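Local atomic coordinates of endoribonuclease L-PSP/chorismate mutase-like domain-containing protein (Agrobacterium tumefaciens, PDB entry 3D01), a protein that is of unknown function but belongs to the YjgF-like family of putative endoribonucleases and chorismate mutase-like proteins, and assembles from three copies. Residues V102-G107 with A140-G145; L45-Q50 with I157-E162. All coordinates share one frame; numbering follows the deposited sequence.

Contact 1 (V102-G107 with A140-G145)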
loop_
_atom_site.group_PDB
_atom_site.type_symbol
_atom_site.label_atom_id
_atom_site.label_comp_id
_atom_site.label_asym_id
_atom_site.label_seq_id
_atom_site.Cartn_x
_atom_site.Cartn_y
_atom_site.Cartn_z
ATOM N N VAL I 102 -9.951 -8.209 9.489
ATOM C CA VAL I 102 -9.412 -7.744 8.205
ATOM C C VAL I 102 -9.017 -6.289 8.441
ATOM O O VAL I 102 -9.863 -5.424 8.666
ATOM C CB VAL I 102 -10.413 -7.859 7.056
ATOM C CG1 VAL I 102 -9.803 -7.245 5.757
ATOM C CG2 VAL I 102 -10.860 -9.352 6.884
ATOM N N ILE I 103 -7.721 -6.039 8.425
ATOM C CA ILE I 103 -7.171 -4.756 8.826
ATOM C C ILE I 103 -7.254 -3.736 7.704
ATOM O O ILE I 103 -7.709 -2.581 7.900
ATOM C CB ILE I 103 -5.706 -4.892 9.292
ATOM C CG1 ILE I 103 -5.653 -5.635 10.641
ATOM C CG2 ILE I 103 -5.042 -3.484 9.445
ATOM C CD1 ILE I 103 -6.376 -4.894 11.766
ATOM N N LYS I 104 -6.861 -4.184 6.522
ATOM C CA LYS I 104 -6.806 -3.269 5.364
ATOM C C LYS I 104 -6.943 -4.023 4.045
ATOM O O LYS I 104 -6.415 -5.102 3.894
ATOM C CB LYS I 104 -5.479 -2.487 5.415
ATOM C CG LYS I 104 -5.193 -1.530 4.249
ATOM C CD LYS I 104 -6.059 -0.289 4.384
ATOM C CE LYS I 104 -5.706 0.733 3.286
ATOM N NZ LYS I 104 -4.266 1.207 3.359
ATOM N N LEU I 105 -7.674 -3.428 3.110
ATOM C CA LEU I 105 -7.636 -3.832 1.703
ATOM C C LEU I 105 -7.203 -2.619 0.871
ATOM O O LEU I 105 -7.705 -1.498 1.080
ATOM C CB LEU I 105 -9.023 -4.268 1.200
ATOM C CG LEU I 105 -9.736 -5.426 1.876
ATOM C CD1 LEU I 105 -11.075 -5.598 1.128
ATOM C CD2 LEU I 105 -8.915 -6.704 1.868
ATOM N N ASN I 106 -6.316 -2.861 -0.072
ATOM C CA ASN I 106 -5.980 -1.873 -1.112
ATOM C C ASN I 106 -6.620 -2.348 -2.416
ATOM O O ASN I 106 -6.259 -3.393 -2.942
ATOM C CB ASN I 106 -4.463 -1.686 -1.257
ATOM C CG ASN I 106 -3.805 -1.238 0.035
ATOM O OD1 ASN I 106 -3.019 -1.980 0.650
ATOM N ND2 ASN I 106 -4.115 -0.031 0.456
ATOM N N GLY I 107 -7.592 -1.575 -2.902
ATOM C CA GLY I 107 -8.350 -1.883 -4.096
ATOM C C GLY I 107 -7.867 -1.043 -5.263
ATOM O O GLY I 107 -8.022 0.182 -5.269
ATOM N N ALA I 140 -10.244 -1.137 7.146
ATOM C CA ALA I 140 -9.739 0.099 6.518
ATOM C C ALA I 140 -9.484 -0.192 5.029
ATOM O O ALA I 140 -9.350 -1.364 4.613
ATOM C CB ALA I 140 -8.483 0.606 7.179
ATOM N N ARG I 141 -9.406 0.873 4.221
ATOM C CA ARG I 141 -9.374 0.663 2.778
ATOM C C ARG I 141 -8.762 1.839 2.041
ATOM O O ARG I 141 -8.848 2.964 2.508
ATOM C CB ARG I 141 -10.811 0.542 2.259
ATOM C CG ARG I 141 -10.991 -0.203 0.998
ATOM C CD ARG I 141 -12.503 -0.388 0.675
ATOM N NE ARG I 141 -13.141 0.784 0.073
ATOM C CZ ARG I 141 -14.374 0.770 -0.459
ATOM N NH1 ARG I 141 -15.083 -0.323 -0.475
ATOM N NH2 ARG I 141 -14.886 1.851 -1.016
ATOM N N ALA I 142 -8.187 1.545 0.879
ATOM C CA ALA I 142 -7.940 2.546 -0.154
ATOM C C ALA I 142 -8.533 2.023 -1.461
ATOM O O ALA I 142 -8.544 0.820 -1.713
ATOM C CB ALA I 142 -6.480 2.826 -0.319
ATOM N N ALA I 143 -9.030 2.935 -2.281
ATOM C CA ALA I 143 -9.620 2.595 -3.570
ATOM C C ALA I 143 -9.096 3.624 -4.572
ATOM O O ALA I 143 -9.305 4.827 -4.391
ATOM C CB ALA I 143 -11.127 2.635 -3.501
ATOM N N VAL I 144 -8.438 3.160 -5.622
ATOM C CA VAL I 144 -7.655 4.041 -6.508
ATOM C C VAL I 144 -7.770 3.556 -7.959
ATOM O O VAL I 144 -7.943 2.339 -8.218
ATOM C CB VAL I 144 -6.203 4.114 -6.026
ATOM C CG1 VAL I 144 -6.116 4.779 -4.649
ATOM C CG2 VAL I 144 -5.563 2.732 -6.003
ATOM N N GLY I 145 -7.651 4.492 -8.896
ATOM C CA GLY I 145 -7.701 4.176 -10.318
ATOM C C GLY I 145 -6.321 4.043 -10.942
ATOM O O GLY I 145 -5.513 4.983 -10.897
#

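Contact 2 (L45-Q50 with I157-E162)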
loop_
_atom_site.group_PDB
_atom_site.type_symbol
_atom_site.label_atom_id
_atom_site.label_comp_id
_atom_site.label_asym_id
_atom_site.label_seq_id
_atom_site.Cartn_x
_atom_site.Cartn_y
_atom_site.Cartn_z
ATOM N N LEU I 45 -0.958 -11.083 8.597
ATOM C CA LEU I 45 -0.898 -11.864 7.373
ATOM C C LEU I 45 -1.020 -10.859 6.238
ATOM O O LEU I 45 -2.013 -10.146 6.159
ATOM C CB LEU I 45 -2.077 -12.833 7.302
ATOM C CG LEU I 45 -2.355 -13.645 6.027
ATOM C CD1 LEU I 45 -1.141 -14.514 5.572
ATOM C CD2 LEU I 45 -3.601 -14.508 6.216
ATOM N N TYR I 46 0.006 -10.814 5.401
ATOM C CA TYR I 46 0.048 -9.935 4.217
ATOM C C TYR I 46 -0.239 -10.767 2.994
ATOM O O TYR I 46 0.555 -11.644 2.635
ATOM C CB TYR I 46 1.438 -9.361 4.056
ATOM C CG TYR I 46 1.687 -8.202 4.946
ATOM C CD1 TYR I 46 1.669 -6.930 4.417
ATOM C CD2 TYR I 46 1.940 -8.362 6.288
ATOM C CE1 TYR I 46 1.900 -5.827 5.187
ATOM C CE2 TYR I 46 2.181 -7.213 7.115
ATOM C CZ TYR I 46 2.141 -5.967 6.535
ATOM O OH TYR I 46 2.382 -4.798 7.230
ATOM N N VAL I 47 -1.364 -10.485 2.346
ATOM C CA VAL I 47 -1.786 -11.253 1.199
ATOM C C VAL I 47 -1.432 -10.433 -0.032
ATOM O O VAL I 47 -1.741 -9.228 -0.101
ATOM C CB VAL I 47 -3.313 -11.540 1.212
ATOM C CG1 VAL I 47 -3.712 -12.383 -0.004
ATOM C CG2 VAL I 47 -3.735 -12.216 2.528
ATOM N N SER I 48 -0.795 -11.101 -0.993
ATOM C CA SER I 48 -0.404 -10.477 -2.279
ATOM C C SER I 48 -1.637 -10.052 -3.074
ATOM O O SER I 48 -2.727 -10.590 -2.882
ATOM C CB SER I 48 0.376 -11.475 -3.097
ATOM O OG SER I 48 1.659 -11.685 -2.541
ATOM N N GLY I 49 -1.452 -9.103 -3.999
ATOM C CA GLY I 49 -2.544 -8.661 -4.838
ATOM C C GLY I 49 -3.165 -9.798 -5.614
ATOM O O GLY I 49 -2.467 -10.545 -6.295
ATOM N N GLN I 50 -4.478 -9.916 -5.488
ATOM C CA GLN I 50 -5.245 -10.974 -6.111
ATOM C C GLN I 50 -6.028 -10.347 -7.236
ATOM O O GLN I 50 -6.538 -9.211 -7.105
ATOM C CB GLN I 50 -6.205 -11.615 -5.099
ATOM C CG GLN I 50 -5.529 -12.268 -3.882
ATOM C CD GLN I 50 -4.485 -13.282 -4.260
ATOM O OE1 GLN I 50 -3.317 -13.161 -3.866
ATOM N NE2 GLN I 50 -4.898 -14.317 -4.991
ATOM N N ILE I 157 -6.573 -6.586 -5.750
ATOM C CA ILE I 157 -6.830 -6.218 -4.352
ATOM C C ILE I 157 -5.895 -7.026 -3.477
ATOM O O ILE I 157 -5.847 -8.252 -3.593
ATOM C CB ILE I 157 -8.305 -6.490 -3.884
ATOM C CG1 ILE I 157 -9.377 -5.859 -4.800
ATOM C CG2 ILE I 157 -8.514 -5.979 -2.427
ATOM C CD1 ILE I 157 -10.835 -5.992 -4.254
ATOM N N ASP I 158 -5.136 -6.325 -2.630
ATOM C CA ASP I 158 -4.300 -6.971 -1.632
ATOM C C ASP I 158 -4.910 -6.738 -0.241
ATOM O O ASP I 158 -5.921 -6.016 -0.094
ATOM C CB ASP I 158 -2.822 -6.562 -1.756
ATOM C CG ASP I 158 -2.518 -5.157 -1.282
ATOM O OD1 ASP I 158 -3.281 -4.539 -0.490
ATOM O OD2 ASP I 158 -1.458 -4.668 -1.725
ATOM N N ALA I 159 -4.330 -7.387 0.767
ATOM C CA ALA I 159 -4.925 -7.340 2.097
ATOM C C ALA I 159 -3.893 -7.557 3.195
ATOM O O ALA I 159 -2.878 -8.203 2.992
ATOM C CB ALA I 159 -6.023 -8.389 2.226
ATOM N N ILE I 160 -4.203 -6.990 4.347
ATOM C CA ILE I 160 -3.508 -7.272 5.591
ATOM C C ILE I 160 -4.599 -7.732 6.577
ATOM O O ILE I 160 -5.644 -7.079 6.746
ATOM C CB ILE I 160 -2.813 -6.032 6.167
ATOM C CG1 ILE I 160 -1.831 -5.423 5.162
ATOM C CG2 ILE I 160 -2.190 -6.347 7.526
ATOM C CD1 ILE I 160 -1.415 -4.005 5.517
ATOM N N VAL I 161 -4.355 -8.882 7.199
ATOM C CA VAL I 161 -5.339 -9.529 8.053
ATOM C C VAL I 161 -4.639 -9.884 9.383
ATOM O O VAL I 161 -3.523 -10.398 9.405
ATOM C CB VAL I 161 -5.885 -10.807 7.372
ATOM C CG1 VAL I 161 -6.892 -11.497 8.265
ATOM C CG2 VAL I 161 -6.452 -10.533 5.944
ATOM N N GLU I 162 -5.274 -9.547 10.489
ATOM C CA GLU I 162 -4.765 -9.935 11.807
ATOM C C GLU I 162 -5.328 -11.315 12.092
ATOM O O GLU I 162 -6.539 -11.547 11.932
ATOM C CB GLU I 162 -5.230 -8.948 12.867
ATOM C CG GLU I 162 -4.814 -9.329 14.283
ATOM C CD GLU I 162 -5.406 -8.427 15.315
ATOM O OE1 GLU I 162 -5.008 -7.264 15.403
ATOM O OE2 GLU I 162 -6.263 -8.887 16.081
#

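Contact 1 (V102-G107 with A140-G145)
Lys104 lays its side chain across the backbone of Ala140, Arg141 and Ala142, over a ladder of five hydrogen bonds that joins 102-107 to 140-145 as parallel strands. The ladder starts at Ala140 N, which bonds Ile103 O. Leu105 then bonds both ways, its N to Ala140 O and its O to Ala142 N. Gly107 does the same: its N gives the shortest bond of the series, 2.8 Å to Ala142 O, while Val144 N meets Gly107 O at 3.0 Å. Some carbonyls also take a CA-H...O contact, as Leu105 O does from Arg141 CA at 3.2 Å.

On the face of Lys104, Asn106, Ala140 and Ala142, CG of Lys104 stands anti to the backbone N (chi1 177°) and a bend at chi2 turns the chain over the neighbouring strand. CD comes 3.8 Å from Ala140 CB, and CE rests 3.5 Å from Arg141 C. The methylenes pass beside the methyls of Ala140 and Ala142, and the ammonium group goes on to a salt bridge with Asp158 of the second subunit. On the reverse face Arg141 CG lies 3.5 Å from Leu105 O; farther out, its guanidinium is held by Asn123 and Ser126 and has a cation-pi contact with Tyr35 of the second subunit.

Ile103 and Lys104 together face Ile160, a classic beta bulge in the pairing of strand 99-110 with strand 155-163. Strands 99-110 and 140-146 are the two strands of a beta-alpha-beta unit whose helix 118-133 covers the Leu105 and Arg141 face, where Ile129 meets Leu105 and Ile122 meets Arg141, while the Lys104 face turns to the second subunit.

Contact 2 (L45-Q50 with I157-E162)
Tyr46 and Ile160 lie side by side and point the same way from a non-hydrogen-bonded antiparallel pair. CG1 of Ile160 sits over one face of the phenol ring, 4.1 Å from its centroid and 28° off the normal, a CH-pi contact; CD1 follows the ring outward, 3.8 Å from Tyr46 CE1. The isoleucine can cover the ring because its CG1 branch is anti to the carbonyl carbon (chi1 -57°).

On the other face Leu45 CB is 4.3 Å from Val161 CB, and the small methyl of Ala159 lies opposite Val47. Between Val47 and Gln50 the register slips by one at a beta bulge. Here Asp158 CB fills the dent, 3.3 Å from Val47 O and 3.7 Å from Gly49 N.

Paired bonds close each hydrogen-bonded site: Leu45 with Val161, Val47 with Ala159 and, past the bulge, Gln50 with Ile157. The longest, 3.3 Å from Ala159 N to Val47 O, adjoins the bulge. The buried Asp158 carboxylate forms a salt bridge with Lys104 of the third subunit, so the strand pair, whose side-chain contacts across the two strands are apolar, also joins the trimer interface through this charge.

Overall arrangement
Contacts 1 and 2 are strand pairings in one mixed sheet, their centres about 10 Å apart. Strand 155-163 is shared: its 157-162 part pairs with 45-50 on one edge and with 102-107 on the other, giving the order 45-50, 157-162, 102-107, 140-145. At the seam Ile103 N and Ile160 O are 2.9 Å apart, as are Lys104 O and Ile160 N, both probable hydrogen bonds, and Leu105 CD2 packs 3.4 Å from Ala159 CB. The inter-subunit salt bridge also joins the two contacts. A bound polyether touches Thr61, Asp67 and Asn152, all residues outside both contacts.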